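Local structure of adenine phosphoribosyltransferase, putative (Trypanosoma brucei brucei, 5VN4) at residues Ser43-Val47 against Pro48-Glu52. The protein probably catalyses the salvage of adenine, converting it with 5-phospho-alpha-D-ribose 1-diphosphate into AMP and diphosphate. Numbering follows the deposited sequence.
Sequences SPHDV and PRFAE. With ADE (adenine), chain C.
In the adenine pocket, Pro44 and the base lie against opposite faces of the Phe50 ring. On one face Pro44 makes a CH-pi contact, its CD 4.2 Å from the Phe50 ring centroid and 16° off the normal; on the other, adenine C2 sits 3.6 Å from Phe50 CE1, displaced toward the rim. A Phe50 chi1 of -178°, with CG trans to N, sets the ring between Pro44 and adenine. Val47 CG2 lies at the ring edge, near its plane, touching Phe50 CB at 3.9 Å, and also approaches the base, 3.8 Å from adenine N6. The 43-47 loop is held locally: Val47 N to His45 O closes an inverse gamma turn centred on Asp46, and in the modelled conformer Ser43 OG also donates to His45 O (2.8 Å). Ala51 N donates to adenine N1 at 3.0 Å, nearly straight at 169°, and adenine N6 donates to Arg49 O at 3.2 Å. Arg90 and Glu128 add further hydrogen bonds to the base, and Asn113 of the second subunit binds Pro44 O. This pairing of one backbone acceptor and one donor with N6 and N1, beside an aromatic face, is a familiar mode of adenine recognition, used here in a type I phosphoribosyltransferase.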
loop_
_atom_site.group_PDB
_atom_site.type_symbol
_atom_site.label_atom_id
_atom_site.label_comp_id
_atom_site.label_asym_id
_atom_site.label_seq_id
_atom_site.Cartn_x
_atom_site.Cartn_y
_atom_site.Cartn_z
ATOM N N SER A 43 12.367 16.829 0.953
ATOM C CA SER A 43 11.908 15.591 1.560
ATOM C C SER A 43 10.876 15.878 2.636
ATOM O O SER A 43 10.897 16.950 3.255
ATOM C CB SER A 43 13.103 14.874 2.199
ATOM O OG SER A 43 12.704 13.931 3.168
ATOM N N PRO A 44 9.971 14.929 2.900
ATOM C CA PRO A 44 9.023 15.092 4.007
ATOM C C PRO A 44 9.634 14.857 5.383
ATOM O O PRO A 44 8.971 15.151 6.388
ATOM C CB PRO A 44 7.941 14.045 3.689
ATOM C CG PRO A 44 8.680 12.967 2.938
ATOM C CD PRO A 44 9.702 13.708 2.108
ATOM N N HIS A 45 10.871 14.364 5.471
ATOM C CA HIS A 45 11.524 14.125 6.760
ATOM C C HIS A 45 13.008 14.427 6.649
ATOM O O HIS A 45 13.670 13.903 5.751
ATOM C CB HIS A 45 11.353 12.667 7.175
ATOM C CG HIS A 45 9.927 12.261 7.314
ATOM N ND1 HIS A 45 9.117 12.737 8.324
ATOM C CD2 HIS A 45 9.153 11.454 6.555
ATOM C CE1 HIS A 45 7.906 12.226 8.186
ATOM N NE2 HIS A 45 7.901 11.445 7.121
ATOM N N ASP A 46 13.567 15.194 7.584
ATOM C CA ASP A 46 14.896 15.763 7.310
ATOM C C ASP A 46 16.087 14.856 7.686
ATOM O O ASP A 46 17.101 15.273 8.245
ATOM C CB ASP A 46 15.004 17.221 7.779
ATOM C CG ASP A 46 15.754 17.404 9.083
ATOM O OD1 ASP A 46 15.155 17.271 10.168
ATOM O OD2 ASP A 46 16.964 17.708 9.009
ATOM N N VAL A 47 16.008 13.588 7.284
ATOM C CA VAL A 47 17.138 12.677 7.391
ATOM C C VAL A 47 18.101 13.139 6.300
ATOM O O VAL A 47 17.688 13.867 5.390
ATOM C CB VAL A 47 16.688 11.224 7.177
ATOM C CG1 VAL A 47 15.743 10.787 8.302
ATOM C CG2 VAL A 47 16.016 11.058 5.808
ATOM N N PRO A 48 19.384 12.775 6.345
ATOM C CA PRO A 48 20.294 13.250 5.288
ATOM C C PRO A 48 19.877 12.827 3.891
ATOM O O PRO A 48 19.935 13.632 2.948
ATOM C CB PRO A 48 21.644 12.640 5.686
ATOM C CG PRO A 48 21.538 12.414 7.161
ATOM C CD PRO A 48 20.103 12.075 7.426
ATOM N N ARG A 49 19.450 11.578 3.729
ATOM C CA ARG A 49 19.157 11.025 2.405
ATOM C C ARG A 49 17.861 10.225 2.505
ATOM O O ARG A 49 17.841 9.116 3.050
ATOM C CB ARG A 49 20.326 10.186 1.889
ATOM C CG ARG A 49 21.621 10.992 1.836
ATOM C CD ARG A 49 22.750 10.412 0.974
ATOM N NE ARG A 49 23.822 11.409 0.863
ATOM C CZ ARG A 49 24.803 11.398 -0.035
ATOM N NH1 ARG A 49 24.897 10.427 -0.932
ATOM N NH2 ARG A 49 25.702 12.375 -0.030
ATOM N N PHE A 50 16.779 10.796 1.989
ATOM C CA PHE A 50 15.467 10.167 2.034
ATOM C C PHE A 50 15.217 9.418 0.732
ATOM O O PHE A 50 15.179 10.028 -0.344
ATOM C CB PHE A 50 14.376 11.214 2.256
ATOM C CG PHE A 50 12.992 10.624 2.364
ATOM C CD1 PHE A 50 12.505 10.172 3.581
ATOM C CD2 PHE A 50 12.183 10.500 1.248
ATOM C CE1 PHE A 50 11.232 9.617 3.678
ATOM C CE2 PHE A 50 10.918 9.960 1.343
ATOM C CZ PHE A 50 10.443 9.504 2.560
ATOM N N ALA A 51 14.988 8.113 0.839
ATOM C CA ALA A 51 14.840 7.240 -0.326
ATOM C C ALA A 51 13.357 7.110 -0.666
ATOM O O ALA A 51 12.624 6.333 -0.044
ATOM C CB ALA A 51 15.481 5.888 -0.044
ATOM N N GLU A 52 12.919 7.857 -1.679
ATOM C CA GLU A 52 11.508 7.904 -2.055
ATOM C C GLU A 52 11.083 6.603 -2.738
ATOM O O GLU A 52 11.619 6.225 -3.785
ATOM C CB GLU A 52 11.277 9.104 -2.977
ATOM C CG GLU A 52 9.925 9.144 -3.683
ATOM C CD GLU A 52 8.750 9.170 -2.723
ATOM O OE1 GLU A 52 8.786 9.970 -1.755
ATOM O OE2 GLU A 52 7.793 8.387 -2.945
HETATM N N9 ADE C . 12.093 5.563 6.452
HETATM C C8 ADE C . 12.977 5.663 7.482
HETATM N N7 ADE C . 14.137 6.177 7.135
HETATM C C5 ADE C . 14.002 6.423 5.783
HETATM C C6 ADE C . 14.888 6.965 4.819
HETATM N N6 ADE C . 16.142 7.371 5.095
HETATM N N1 ADE C . 14.433 7.078 3.555
HETATM C C2 ADE C . 13.185 6.669 3.282
HETATM N N3 ADE C . 12.266 6.154 4.097
HETATM C C4 ADE C . 12.746 6.050 5.346
#